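Local structure of adenosine 5'-monophosphoramidase (Candida albicans, 6IQ1) at the interface of chains A and B. The protein hydrolyses adenosine 5'-monophosphoramidates to AMP and an amine or ammonia, acting as a homodimeric histidine triad (HIT) nucleotide-binding enzyme. Numbering follows the deposited sequence. Chains: chain A/B, Adenosine 5'-monophosphoramidase.

Contact 1: the interface of chains A and B. Residues chain A 23, 70, 73-74; chain B 144, 147-148.
Helical backbone meets helical backbone where A:Lys70, A:Lys73 and A:Val74, on the last turns of helix 58-74 (phi/psi near -65°/-41°), face B:Leu144 and B:Val147 at the end of helix 130-147, while A:Ile23 adds an extended segment from strand 21-24. The site belongs to the homodimer of a HINT-family enzyme of the histidine triad superfamily, and here the C-terminal helix of one subunit packs on the HIT fold of the other. B:Leu144 sends its CD1 methyl toward both A:Ile23 and A:Val74. That methyl lies 3.8 Å from CG1 of A:Ile23, the longer branch of the isoleucine, and B:Leu144 CD2 also reaches this methylene, so the fork of the leucine rests against it. From the helix, A:Val74 presents CG2, 3.8 Å from the same B:Leu144 CD1, and touches the base of the leucine at CB as well. The two side chains meet at a slant, and the leucine thereby bridges strand and helix of the partner.

One turn back along helix 58-74, A:Lys70 reaches over the end of the partner helix. Its CG stands anti to the backbone N (chi1 -169°) and the rest of the chain is extended, which carries the terminal amine to the last modelled residue of chain B. There NZ of A:Lys70 donates to carboxylate OD1 of B:Asp148 at 2.8 Å, a hydrogen bond that is also a salt bridge. The oxygen receives it through its syn lone pair, and the lysine chain crosses the aspartate side chain nearly at a right angle. The aliphatic part of the lysine is used too: CE of A:Lys70 lies 3.9 Å from CG1 of B:Val147, the two side chains running past one another in opposite directions. A:Lys73 flanks the valine more loosely, its CB 4.2 Å from B:Val147 CG2.

Contact 2: the interface of chains A and B. Residues chain A 140-141, 144, 147-148; chain B 22-23, 70, 74.
A bend at the second torsion of A:Lys141 (chi2 89°), following a CG placed anti to the backbone N, turns the amine of this residue toward strand 21-24 of chain B. In A:Leu144, chi1 of 167° likewise directs the isobutyl group away from helix 130-147 and against the same strand. Both residues converge on the backbone carbonyl of B:Leu22. NZ of A:Lys141 donates a hydrogen bond to B:Leu22 O at 3.1 Å, approaching in the carbonyl plane on a lone pair, with a C=O...N angle of 136°. The CD2 methyl of A:Leu144 lies 3.5 Å from that oxygen, so the carbonyl is met by an amino group and a methyl group together. The bond ties the C-terminal helix to strand 21-24 of the partner through main chain.

The other methyl of A:Leu144, CD1, packs at 3.8 Å against CG1 of B:Ile23, whose side chain slants across the leucine. Nearer the start of the helix, A:Leu140 meets the side chain of B:Leu22: A:Leu140 CB sits 3.9 Å from B:Leu22 CD2. From helix 58-74 of the same chain as B:Leu22, B:Val74 turns CG1 to the backbone of helix 130-147, 3.3 Å from the carbonyl oxygen of A:Leu140. The valine side chain stands roughly perpendicular to that of A:Leu140, and its two methyls also border CB of A:Leu144. A:Leu144 thus contacts both strand 21-24 and helix 58-74 of chain B.

Just past the end of helix 130-147, B:Lys70 extends to the carboxylate of A:Asp148. The salt bridge is long and its hydrogen bond weak, with B:Lys70 NZ 3.2 Å from A:Asp148 OD1, while the neighbouring methylene CE of the lysine lies 3.4 Å from that same oxygen.

Contact 1: the interface of chains A and B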
# COMPACT_ATOMS: atom_id res chain seq x y z
N ILE A 23 5.97 8.03 14.66
CA ILE A 23 6.01 6.77 15.38
C ILE A 23 7.30 6.05 15.03
O ILE A 23 7.62 5.88 13.84
CB ILE A 23 4.80 5.90 15.03
CG1 ILE A 23 3.52 6.51 15.60
CG2 ILE A 23 5.01 4.47 15.49
CD1 ILE A 23 2.27 5.76 15.19
N LYS A 70 -2.01 2.89 13.11
CA LYS A 70 -1.88 3.75 14.27
C LYS A 70 -1.66 5.20 13.85
O LYS A 70 -2.23 6.13 14.45
CB LYS A 70 -0.74 3.24 15.16
CG LYS A 70 -0.68 3.88 16.54
CD LYS A 70 0.41 3.29 17.41
CE LYS A 70 0.60 4.13 18.65
NZ LYS A 70 1.75 3.69 19.48
N LYS A 73 -4.89 6.97 13.33
CA LYS A 73 -5.41 7.53 14.58
C LYS A 73 -4.74 8.86 14.89
O LYS A 73 -5.40 9.81 15.33
CB LYS A 73 -5.19 6.54 15.72
CG LYS A 73 -6.11 5.34 15.68
CD LYS A 73 -6.39 4.83 17.09
CE LYS A 73 -6.78 3.35 17.11
NZ LYS A 73 -5.68 2.45 16.68
N VAL A 74 -3.42 8.95 14.66
CA VAL A 74 -2.69 10.16 15.00
C VAL A 74 -3.14 11.32 14.12
O VAL A 74 -3.33 12.44 14.59
CB VAL A 74 -1.18 9.91 14.88
CG1 VAL A 74 -0.39 11.22 14.91
CG2 VAL A 74 -0.71 8.94 15.99
N LEU B 144 -0.18 11.96 19.13
CA LEU B 144 0.46 10.66 19.37
C LEU B 144 0.57 10.36 20.87
O LEU B 144 0.40 9.21 21.29
CB LEU B 144 1.84 10.62 18.72
CG LEU B 144 2.67 9.35 18.98
CD1 LEU B 144 1.90 8.09 18.61
CD2 LEU B 144 4.00 9.41 18.24
N VAL B 147 -2.81 9.08 21.94
CA VAL B 147 -3.06 7.73 21.46
C VAL B 147 -2.36 6.70 22.34
O VAL B 147 -2.84 5.57 22.49
CB VAL B 147 -2.64 7.63 19.98
CG1 VAL B 147 -2.64 6.20 19.49
CG2 VAL B 147 -3.55 8.48 19.12
N ASP B 148 -1.24 7.08 22.95
CA ASP B 148 -0.42 6.18 23.77
C ASP B 148 -0.89 6.12 25.23
O ASP B 148 -1.79 6.85 25.64
CB ASP B 148 1.06 6.61 23.73
CG ASP B 148 1.78 6.15 22.45
OD1 ASP B 148 1.28 5.23 21.76
OD2 ASP B 148 2.86 6.70 22.13

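Contact 2: the interface of chains A and B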
# COMPACT_ATOMS: atom_id res chain seq x y z
N LEU A 140 -0.14 -18.88 -13.19
CA LEU A 140 0.25 -18.39 -11.87
C LEU A 140 0.11 -19.48 -10.81
O LEU A 140 0.93 -19.57 -9.90
CB LEU A 140 -0.57 -17.15 -11.49
CG LEU A 140 -0.31 -15.87 -12.28
CD1 LEU A 140 -1.35 -14.80 -11.95
CD2 LEU A 140 1.12 -15.36 -12.04
N LYS A 141 -0.94 -20.31 -10.91
CA LYS A 141 -1.08 -21.41 -9.96
C LYS A 141 0.06 -22.42 -10.13
O LYS A 141 0.46 -23.07 -9.16
CB LYS A 141 -2.45 -22.09 -10.13
CG LYS A 141 -2.96 -22.81 -8.88
CD LYS A 141 -3.77 -21.88 -7.95
CE LYS A 141 -3.79 -22.38 -6.49
NZ LYS A 141 -4.82 -21.69 -5.64
N LEU A 144 2.94 -20.82 -8.37
CA LEU A 144 2.70 -20.93 -6.93
C LEU A 144 3.06 -22.32 -6.43
O LEU A 144 3.74 -22.47 -5.40
CB LEU A 144 1.24 -20.59 -6.61
CG LEU A 144 0.71 -20.94 -5.21
CD1 LEU A 144 1.59 -20.34 -4.11
CD2 LEU A 144 -0.71 -20.48 -5.04
N VAL A 147 6.72 -22.43 -5.92
CA VAL A 147 7.21 -21.67 -4.77
C VAL A 147 7.04 -22.48 -3.49
O VAL A 147 7.86 -22.38 -2.56
CB VAL A 147 6.51 -20.29 -4.67
CG1 VAL A 147 6.87 -19.59 -3.36
CG2 VAL A 147 6.86 -19.41 -5.87
N ASP A 148 6.00 -23.30 -3.42
CA ASP A 148 5.78 -24.22 -2.31
C ASP A 148 6.48 -25.57 -2.54
O ASP A 148 7.71 -25.68 -2.50
CB ASP A 148 4.27 -24.45 -2.10
CG ASP A 148 3.51 -23.15 -1.83
OD1 ASP A 148 4.16 -22.18 -1.38
OD2 ASP A 148 2.28 -23.11 -2.06
N LEU B 22 -5.67 -17.31 -5.64
CA LEU B 22 -4.22 -17.42 -5.74
C LEU B 22 -3.72 -17.95 -4.41
O LEU B 22 -3.77 -19.16 -4.17
CB LEU B 22 -3.62 -16.07 -6.17
CG LEU B 22 -3.81 -15.60 -7.63
CD1 LEU B 22 -3.25 -14.21 -7.83
CD2 LEU B 22 -3.15 -16.55 -8.62
N ILE B 23 -3.22 -17.10 -3.52
CA ILE B 23 -2.75 -17.52 -2.22
C ILE B 23 -3.86 -17.27 -1.21
O ILE B 23 -4.48 -16.21 -1.21
CB ILE B 23 -1.45 -16.78 -1.84
CG1 ILE B 23 -0.27 -17.31 -2.67
CG2 ILE B 23 -1.18 -16.87 -0.34
CD1 ILE B 23 1.06 -16.57 -2.42
N LYS B 70 4.96 -12.76 -1.00
CA LYS B 70 4.91 -14.08 -1.63
C LYS B 70 4.31 -14.00 -3.04
O LYS B 70 4.78 -14.71 -3.95
CB LYS B 70 4.13 -15.05 -0.73
CG LYS B 70 4.46 -16.51 -1.01
CD LYS B 70 3.64 -17.42 -0.14
CE LYS B 70 3.74 -18.89 -0.58
NZ LYS B 70 2.91 -19.76 0.29
N VAL B 74 5.29 -15.40 -6.97
CA VAL B 74 4.42 -16.06 -7.94
C VAL B 74 4.45 -15.33 -9.28
O VAL B 74 4.50 -15.96 -10.34
CB VAL B 74 2.99 -16.16 -7.41
CG1 VAL B 74 2.15 -16.94 -8.40
CG2 VAL B 74 2.95 -16.81 -6.02

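Contact 1 and contact 2 are twin patches of one two-fold symmetric interface, their C-alpha centres about 36 Å apart. Each pairs the C-terminal helix 130-147 of one chain with strand 21-24 and helix 58-74 of the other, and Ile23, Lys70, Val74, Leu144, Val147 and Asp148 recur in both with chains exchanged. Each subunit lays its C-terminal helix on the other, so the two patches lie at opposite flanks of the homodimer. Their centres are about 19 Å (contact 1) and 24 Å (contact 2) from A:His106, the active-site histidine; the patches lie away from it and appear to contribute to dimer assembly.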